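Local coordinates for YARHG domain-containing protein (Legionella pneumophila subsp. pneumophila, PDB 4G2A) that is of unknown function, combines DUF4424 and YARHG regions, and is a putative nutrient-binding protein, at residues S11-V16 with S63-P67; F234-V240 with K293-V297; R267-T272 with D285-F290. All blocks are in the same frame, centred on the assembly; numbering follows the deposited sequence.

Interaction 1 of 3, residues S11-V16 with S63-P67; sequences SLPIPV and SMAFP. With SO4 (sulfate ion), chain B.
An antiparallel strand pair within the large mixed beta sheet joins S11-V16 to S63-P67; both segments lie in the DUF4424 family region. Build S63-P67 and S11-P15 extended; at V16 (phi/psi -71/-39) the chain turns out of the strand. The end-to-end directions lie 143° apart. I14 faces A65 as a hydrogen-bonded pair (CA-CA 5.2 Å) and P15 faces M64 as a non-hydrogen-bonded pair (CA-CA 4.8 Å). I14 N donates to A65 O at 2.8 Å, and A65 N to I14 O at 2.9 Å; V16 N to S63 O, 3.3 Å, is weak. CA-H...O contacts accompany these bonds: P13 CA to A65 O and M64 CA to I14 O, each 3.5 Å. P13 and P15 have no amide hydrogen, and neither sits where this pairing needs a donor. Strand 60-68 is an interior strand, with strand 123-131 bonded along its other edge through M64 and F66, while L12 bonds to V160 of strand 155-160. Beta-branched I14 (chi1 p) suits the extended backbone and lays CG1 4.2 Å from A65 CB and 4.0 Å from P67 CG. P15 and M64 point to the other face, where SE of selenomethionine M64 sits 4.3 Å from P13 CB beside F52. F66 (chi1 t) brings CE1, at its ring edge, to 3.6 Å from S11 O and stacks on F95. A water bridges S11 OG (2.9 Å) and P67 O (2.7 Å). At the opposite end, S63 N donates to O4 of a sulfate, probably from the crystallisation liquor, at 2.7 Å.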
# COMPACT_ATOMS: atom_id res chain seq x y z
N SER A 11 -3.43 8.08 -7.75
CA SER A 11 -3.74 9.50 -7.68
C SER A 11 -5.09 9.77 -8.31
O SER A 11 -5.48 9.07 -9.25
CB SER A 11 -2.67 10.32 -8.40
OG SER A 11 -1.47 10.48 -7.66
N LEU A 12 -5.81 10.79 -7.79
CA LEU A 12 -7.08 11.24 -8.38
C LEU A 12 -6.80 11.80 -9.79
O LEU A 12 -5.70 12.33 -9.99
CB LEU A 12 -7.72 12.38 -7.52
CG LEU A 12 -8.51 12.01 -6.28
CD1 LEU A 12 -9.03 13.25 -5.62
CD2 LEU A 12 -9.69 11.08 -6.59
N PRO A 13 -7.74 11.77 -10.76
CA PRO A 13 -7.49 12.49 -12.02
C PRO A 13 -7.49 13.98 -11.71
O PRO A 13 -8.13 14.41 -10.74
CB PRO A 13 -8.68 12.10 -12.92
CG PRO A 13 -9.50 11.13 -12.17
CD PRO A 13 -9.13 11.26 -10.71
N ILE A 14 -6.73 14.78 -12.46
CA ILE A 14 -6.72 16.20 -12.17
C ILE A 14 -6.97 17.00 -13.46
O ILE A 14 -6.63 16.53 -14.54
CB ILE A 14 -5.40 16.64 -11.47
CG1 ILE A 14 -4.15 16.35 -12.30
CG2 ILE A 14 -5.29 16.02 -10.09
CD1 ILE A 14 -3.33 17.54 -12.49
N PRO A 15 -7.51 18.24 -13.36
CA PRO A 15 -7.64 19.05 -14.58
C PRO A 15 -6.35 19.81 -14.90
O PRO A 15 -5.62 20.20 -13.99
CB PRO A 15 -8.79 20.01 -14.25
CG PRO A 15 -8.83 20.08 -12.74
CD PRO A 15 -7.98 18.97 -12.17
N VAL A 16 -6.08 20.03 -16.21
CA VAL A 16 -4.92 20.77 -16.71
C VAL A 16 -5.12 22.27 -16.37
O VAL A 16 -4.18 22.93 -15.95
CB VAL A 16 -4.72 20.51 -18.23
CG1 VAL A 16 -3.57 21.35 -18.80
CG2 VAL A 16 -4.48 19.04 -18.50
N SER A 63 -9.04 18.68 -20.81
CA SER A 63 -7.99 17.69 -20.78
C SER A 63 -7.79 17.27 -19.31
O SER A 63 -7.71 18.11 -18.41
CB SER A 63 -6.72 18.27 -21.41
OG SER A 63 -5.74 17.27 -21.64
N MSE A 64 -7.85 15.96 -19.06
CA MSE A 64 -7.66 15.39 -17.74
C MSE A 64 -6.32 14.71 -17.70
O MSE A 64 -5.89 14.18 -18.72
CB MSE A 64 -8.74 14.37 -17.42
CG MSE A 64 -10.05 14.97 -17.01
SE MSE A 64 -11.12 13.60 -16.14
CE MSE A 64 -12.81 14.58 -16.16
N ALA A 65 -5.69 14.68 -16.52
CA ALA A 65 -4.39 14.04 -16.36
C ALA A 65 -4.34 13.15 -15.14
O ALA A 65 -4.91 13.50 -14.09
CB ALA A 65 -3.31 15.10 -16.26
N PHE A 66 -3.66 11.99 -15.28
CA PHE A 66 -3.36 11.06 -14.19
C PHE A 66 -1.87 11.22 -13.85
O PHE A 66 -1.06 10.73 -14.62
CB PHE A 66 -3.71 9.59 -14.53
CG PHE A 66 -3.12 8.58 -13.55
CD1 PHE A 66 -3.76 8.31 -12.34
CD2 PHE A 66 -1.95 7.89 -13.85
CE1 PHE A 66 -3.24 7.35 -11.46
CE2 PHE A 66 -1.43 6.94 -12.95
CZ PHE A 66 -2.09 6.67 -11.77
N PRO A 67 -1.50 11.93 -12.75
CA PRO A 67 -0.08 12.09 -12.41
C PRO A 67 0.50 10.86 -11.76
O PRO A 67 -0.22 10.11 -11.09
CB PRO A 67 -0.06 13.27 -11.44
CG PRO A 67 -1.48 13.65 -11.21
CD PRO A 67 -2.35 12.57 -11.73
S SO4 B . -7.86 22.14 -21.07
O1 SO4 B . -6.42 22.20 -21.31
O2 SO4 B . -8.35 23.41 -20.53
O3 SO4 B . -8.56 21.84 -22.32
O4 SO4 B . -8.13 21.09 -20.10
O HOH W 1 -0.01 8.37 -9.06

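Interaction 2 of 3, residues F234-V240 with K293-V297; sequences FTGISYV and KWWYV
Two tryptophans of an irregular turn fit against the start of a helix. F234 is extended; from G236 the chain coils into helix, with Y239 N bonded to T235 O at 3.0 Å. Backbones come closest at G236 and W295, CA-CA 4.3 Å, and G236 CA lies 3.8 Å from W295 CB: glycine has no side chain to hold the turn off. W294 (chi1 p) inserts its six-membered ring beside the strand-to-helix bend, CH2 reaching F234 O at 3.5 Å and F234 CB at 3.9 Å. Y239 (chi1 t) meets both indoles, taking the W294 edge toward its face (offset edge-to-face, centroids 5.5 Å, planes 60°), while the W295 five-membered ring barely overlaps it (centroids 4.9 Å, planes 30°). The V240 CG2 methyl bears on the W295 six-membered ring, 3.6 Å from its centroid, a CH-pi contact. A water bridges Y239 OH (3.2 Å) and K293 NZ (3.0 Å). This aromatic cluster packs the turn after helix 284-291 against the junction where sheet gives way to the helical YARHG region.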
# COMPACT_ATOMS: atom_id res chain seq x y z
N PHE A 234 1.55 -4.01 8.45
CA PHE A 234 2.50 -5.07 8.73
C PHE A 234 1.96 -6.33 8.08
O PHE A 234 0.80 -6.65 8.27
CB PHE A 234 2.75 -5.30 10.24
CG PHE A 234 3.91 -4.55 10.85
CD1 PHE A 234 5.21 -4.77 10.40
CD2 PHE A 234 3.72 -3.68 11.91
CE1 PHE A 234 6.28 -4.07 10.95
CE2 PHE A 234 4.79 -2.98 12.47
CZ PHE A 234 6.07 -3.18 11.98
N THR A 235 2.79 -7.03 7.33
CA THR A 235 2.47 -8.33 6.75
C THR A 235 3.14 -9.35 7.67
O THR A 235 3.95 -8.95 8.51
CB THR A 235 2.95 -8.41 5.30
OG1 THR A 235 4.33 -8.10 5.29
CG2 THR A 235 2.18 -7.49 4.37
N GLY A 236 2.78 -10.62 7.53
CA GLY A 236 3.29 -11.70 8.38
C GLY A 236 4.80 -11.81 8.50
O GLY A 236 5.35 -11.59 9.59
N ILE A 237 5.47 -12.17 7.40
CA ILE A 237 6.92 -12.38 7.36
C ILE A 237 7.66 -11.08 7.72
O ILE A 237 8.61 -11.14 8.49
CB ILE A 237 7.38 -12.95 5.97
CG1 ILE A 237 6.55 -14.18 5.51
CG2 ILE A 237 8.88 -13.18 5.90
CD1 ILE A 237 7.20 -15.51 5.45
N SER A 238 7.22 -9.91 7.18
CA SER A 238 7.87 -8.63 7.47
C SER A 238 7.80 -8.28 8.97
O SER A 238 8.75 -7.69 9.49
CB SER A 238 7.27 -7.49 6.65
OG SER A 238 7.42 -7.72 5.26
N TYR A 239 6.69 -8.61 9.65
CA TYR A 239 6.57 -8.35 11.08
C TYR A 239 7.61 -9.17 11.84
O TYR A 239 8.37 -8.62 12.64
CB TYR A 239 5.16 -8.63 11.62
CG TYR A 239 5.12 -8.64 13.13
CD1 TYR A 239 5.09 -7.45 13.85
CD2 TYR A 239 5.21 -9.83 13.84
CE1 TYR A 239 5.13 -7.45 15.25
CE2 TYR A 239 5.26 -9.84 15.23
CZ TYR A 239 5.21 -8.65 15.93
OH TYR A 239 5.24 -8.67 17.30
N VAL A 240 7.66 -10.49 11.59
CA VAL A 240 8.58 -11.42 12.25
C VAL A 240 10.04 -11.06 11.94
O VAL A 240 10.88 -11.12 12.83
CB VAL A 240 8.23 -12.89 11.91
CG1 VAL A 240 9.22 -13.89 12.53
CG2 VAL A 240 6.82 -13.22 12.36
N LYS A 293 -1.43 -15.90 17.38
CA LYS A 293 -0.62 -14.88 16.68
C LYS A 293 -1.25 -14.60 15.33
O LYS A 293 -1.47 -15.53 14.55
CB LYS A 293 0.86 -15.31 16.51
CG LYS A 293 1.66 -15.48 17.81
CD LYS A 293 1.90 -14.17 18.56
CE LYS A 293 2.37 -14.42 19.97
NZ LYS A 293 2.74 -13.15 20.66
N TRP A 294 -1.58 -13.31 15.06
CA TRP A 294 -2.21 -12.87 13.81
C TRP A 294 -1.33 -13.21 12.55
O TRP A 294 -1.86 -13.45 11.46
CB TRP A 294 -2.50 -11.35 13.86
CG TRP A 294 -1.27 -10.49 13.86
CD1 TRP A 294 -0.62 -9.99 14.95
CD2 TRP A 294 -0.53 -10.02 12.71
NE1 TRP A 294 0.47 -9.25 14.56
CE2 TRP A 294 0.57 -9.28 13.19
CE3 TRP A 294 -0.71 -10.16 11.32
CZ2 TRP A 294 1.50 -8.68 12.33
CZ3 TRP A 294 0.25 -9.63 10.47
CH2 TRP A 294 1.31 -8.86 10.97
N TRP A 295 -0.01 -13.16 12.70
CA TRP A 295 0.91 -13.37 11.58
C TRP A 295 1.09 -14.83 11.21
O TRP A 295 1.49 -15.13 10.08
CB TRP A 295 2.28 -12.75 11.88
CG TRP A 295 2.81 -13.01 13.25
CD1 TRP A 295 2.72 -12.18 14.33
CD2 TRP A 295 3.58 -14.14 13.68
NE1 TRP A 295 3.36 -12.73 15.41
CE2 TRP A 295 3.94 -13.92 15.03
CE3 TRP A 295 4.06 -15.30 13.03
CZ2 TRP A 295 4.74 -14.81 15.75
CZ3 TRP A 295 4.85 -16.19 13.75
CH2 TRP A 295 5.17 -15.94 15.09
N TYR A 296 0.81 -15.74 12.18
CA TYR A 296 0.96 -17.16 11.99
C TYR A 296 -0.22 -17.75 11.25
O TYR A 296 -1.38 -17.65 11.67
CB TYR A 296 1.17 -17.89 13.32
CG TYR A 296 1.27 -19.39 13.17
CD1 TYR A 296 2.45 -20.00 12.74
CD2 TYR A 296 0.18 -20.21 13.45
CE1 TYR A 296 2.55 -21.38 12.61
CE2 TYR A 296 0.27 -21.59 13.33
CZ TYR A 296 1.45 -22.17 12.92
OH TYR A 296 1.52 -23.54 12.79
N VAL A 297 0.13 -18.42 10.15
CA VAL A 297 -0.75 -19.13 9.24
C VAL A 297 -0.09 -20.49 9.00
O VAL A 297 1.03 -20.52 8.50
CB VAL A 297 -0.99 -18.30 7.93
CG1 VAL A 297 -1.62 -19.14 6.82
CG2 VAL A 297 -1.83 -17.07 8.20
O HOH W 2 4.12 -11.38 18.67

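Interaction 3 of 3, residues R267-T272 with D285-F290; sequences RFLRNT and DLQEYF
A two-pronged salt bridge ties R267 to D285: R267 NE donates to D285 OD2 at 2.8 Å and R267 NH2 to D285 OD1 at 2.9 Å, both nearly straight. The extended arginine (chi1 to chi3 all t) spans the gap, and the short carboxylate of D285 (chi1 p) meets the guanidinium near its plane. L286 CD1 lies over a guanidinium face, 3.4 Å from R267 NH2. N271 ND2 donates to R267 O at 2.8 Å and T272 OG1 to F268 O at 2.7 Å, so each has a backbone acceptor one helical turn back. A water links T272 OG1 (2.6 Å) to Y289 OH (2.9 Å). The segments belong to helices 263-275 and 284-291 of the YARHG region, two consecutive helices joined by a loop; the axes of segments 267-272 and 285-290 cross at -71° and approach to 11.2 Å, a wide spacing. Nearest CA atoms are F268-L286 (7.4 Å) and T272-F290 (8.2 Å). F268 (chi1 m) and Y289 (chi1 t) stack face to face, centroids 3.8 Å apart and planes at 1°; such long planar side chains span the spacing and lie flat on one another. Beside this stack, L286 CD2 approaches F268 CD1 at 4.0 Å. F290 (chi1 m) turns its ring edge to T272 OG1, 3.3 Å from CE1, with N271 CB 3.9 Å from CE2, and stacks on F281 of the connecting loop.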
# COMPACT_ATOMS: atom_id res chain seq x y z
N ARG A 267 12.19 -20.20 24.26
CA ARG A 267 11.53 -21.29 23.54
C ARG A 267 10.60 -20.70 22.46
O ARG A 267 10.67 -21.14 21.32
CB ARG A 267 10.77 -22.21 24.51
CG ARG A 267 9.82 -23.21 23.86
CD ARG A 267 9.48 -24.33 24.82
NE ARG A 267 8.41 -25.21 24.33
CZ ARG A 267 8.57 -26.16 23.41
NH1 ARG A 267 9.74 -26.32 22.82
NH2 ARG A 267 7.55 -26.93 23.07
N PHE A 268 9.82 -19.65 22.80
CA PHE A 268 8.93 -18.96 21.85
C PHE A 268 9.74 -18.22 20.77
O PHE A 268 9.34 -18.29 19.61
CB PHE A 268 7.97 -17.99 22.56
CG PHE A 268 6.95 -18.64 23.48
CD1 PHE A 268 6.37 -19.86 23.15
CD2 PHE A 268 6.54 -18.00 24.64
CE1 PHE A 268 5.41 -20.45 23.98
CE2 PHE A 268 5.56 -18.58 25.47
CZ PHE A 268 5.01 -19.80 25.13
N LEU A 269 10.89 -17.59 21.12
CA LEU A 269 11.74 -16.89 20.15
C LEU A 269 12.28 -17.84 19.10
O LEU A 269 12.25 -17.50 17.91
CB LEU A 269 12.91 -16.15 20.83
CG LEU A 269 13.98 -15.55 19.89
CD1 LEU A 269 13.39 -14.44 19.00
CD2 LEU A 269 15.15 -15.03 20.65
N ARG A 270 12.81 -19.00 19.53
CA ARG A 270 13.37 -20.02 18.66
C ARG A 270 12.34 -20.56 17.68
O ARG A 270 12.64 -20.74 16.50
CB ARG A 270 13.93 -21.20 19.51
CG ARG A 270 14.33 -22.43 18.69
CD ARG A 270 14.54 -23.69 19.53
NE ARG A 270 15.55 -23.52 20.58
CZ ARG A 270 16.87 -23.49 20.38
NH1 ARG A 270 17.37 -23.60 19.15
NH2 ARG A 270 17.69 -23.33 21.41
N ASN A 271 11.14 -20.88 18.19
CA ASN A 271 10.10 -21.50 17.41
C ASN A 271 9.40 -20.50 16.46
O ASN A 271 8.94 -20.93 15.40
CB ASN A 271 9.14 -22.22 18.33
CG ASN A 271 9.76 -23.53 18.77
OD1 ASN A 271 9.80 -24.50 18.02
ND2 ASN A 271 10.36 -23.57 19.96
N THR A 272 9.47 -19.17 16.77
CA THR A 272 8.94 -18.07 15.95
C THR A 272 9.74 -18.02 14.61
O THR A 272 9.18 -17.64 13.57
CB THR A 272 9.02 -16.77 16.75
OG1 THR A 272 8.06 -16.84 17.79
CG2 THR A 272 8.78 -15.49 15.93
N ASP A 285 1.86 -26.26 24.19
CA ASP A 285 2.28 -24.90 24.56
C ASP A 285 2.57 -24.03 23.32
O ASP A 285 2.18 -22.87 23.32
CB ASP A 285 3.50 -24.92 25.51
CG ASP A 285 4.85 -25.37 24.94
OD1 ASP A 285 4.86 -26.20 24.00
OD2 ASP A 285 5.89 -24.95 25.49
N LEU A 286 3.20 -24.61 22.27
CA LEU A 286 3.55 -23.91 21.03
C LEU A 286 2.34 -23.76 20.13
O LEU A 286 2.15 -22.69 19.55
CB LEU A 286 4.68 -24.62 20.26
CG LEU A 286 6.04 -24.67 20.92
CD1 LEU A 286 6.99 -25.48 20.08
CD2 LEU A 286 6.61 -23.28 21.14
N GLN A 287 1.54 -24.85 20.00
CA GLN A 287 0.30 -24.96 19.21
C GLN A 287 -0.64 -23.81 19.55
O GLN A 287 -1.02 -23.04 18.67
CB GLN A 287 -0.37 -26.29 19.55
CG GLN A 287 -1.04 -27.05 18.43
CD GLN A 287 -1.28 -28.48 18.87
OE1 GLN A 287 -1.95 -28.75 19.89
NE2 GLN A 287 -0.71 -29.45 18.16
N GLU A 288 -0.93 -23.66 20.87
CA GLU A 288 -1.79 -22.65 21.47
C GLU A 288 -1.22 -21.22 21.33
O GLU A 288 -2.01 -20.29 21.11
CB GLU A 288 -2.02 -22.95 22.96
CG GLU A 288 -3.35 -22.41 23.46
CD GLU A 288 -3.39 -22.00 24.93
OE1 GLU A 288 -2.93 -22.79 25.78
OE2 GLU A 288 -3.94 -20.91 25.21
N TYR A 289 0.12 -21.06 21.49
CA TYR A 289 0.82 -19.77 21.39
C TYR A 289 0.74 -19.17 19.98
O TYR A 289 0.39 -18.00 19.84
CB TYR A 289 2.28 -19.93 21.82
CG TYR A 289 3.14 -18.68 21.68
CD1 TYR A 289 3.16 -17.71 22.67
CD2 TYR A 289 4.01 -18.53 20.60
CE1 TYR A 289 3.95 -16.57 22.55
CE2 TYR A 289 4.83 -17.41 20.48
CZ TYR A 289 4.81 -16.44 21.47
OH TYR A 289 5.63 -15.35 21.37
N PHE A 290 1.07 -19.95 18.95
CA PHE A 290 1.03 -19.46 17.57
C PHE A 290 -0.40 -19.40 17.02
O PHE A 290 -0.66 -18.62 16.11
CB PHE A 290 1.96 -20.26 16.66
CG PHE A 290 3.41 -20.10 17.05
CD1 PHE A 290 4.06 -18.88 16.89
CD2 PHE A 290 4.11 -21.14 17.65
CE1 PHE A 290 5.38 -18.71 17.30
CE2 PHE A 290 5.43 -20.98 18.06
CZ PHE A 290 6.06 -19.77 17.87
O HOH W 3 7.30 -14.73 19.12

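How the interactions relate
Interaction 1 lies in the beta-sheet part and interactions 2 and 3 on the other side of the chain's centre; interaction 1 is about 37 Å from interaction 2 and 51 Å from interaction 3, centre to centre. Interactions 1 and 2 both reach the same sheet and are largely buried, but backbone hydrogen bonds dominate the first, whereas aromatic rings dominate the second. Interaction 3, partly buried, adds a salt bridge at its exposed margin. Its helices fall in sequence between the segments of interaction 2, and the two contacts touch: W295 CH2 is 3.5 Å from F290 CE1, and V240 CG1 is 3.8 Å from T272 CG2, making one continuous apolar region.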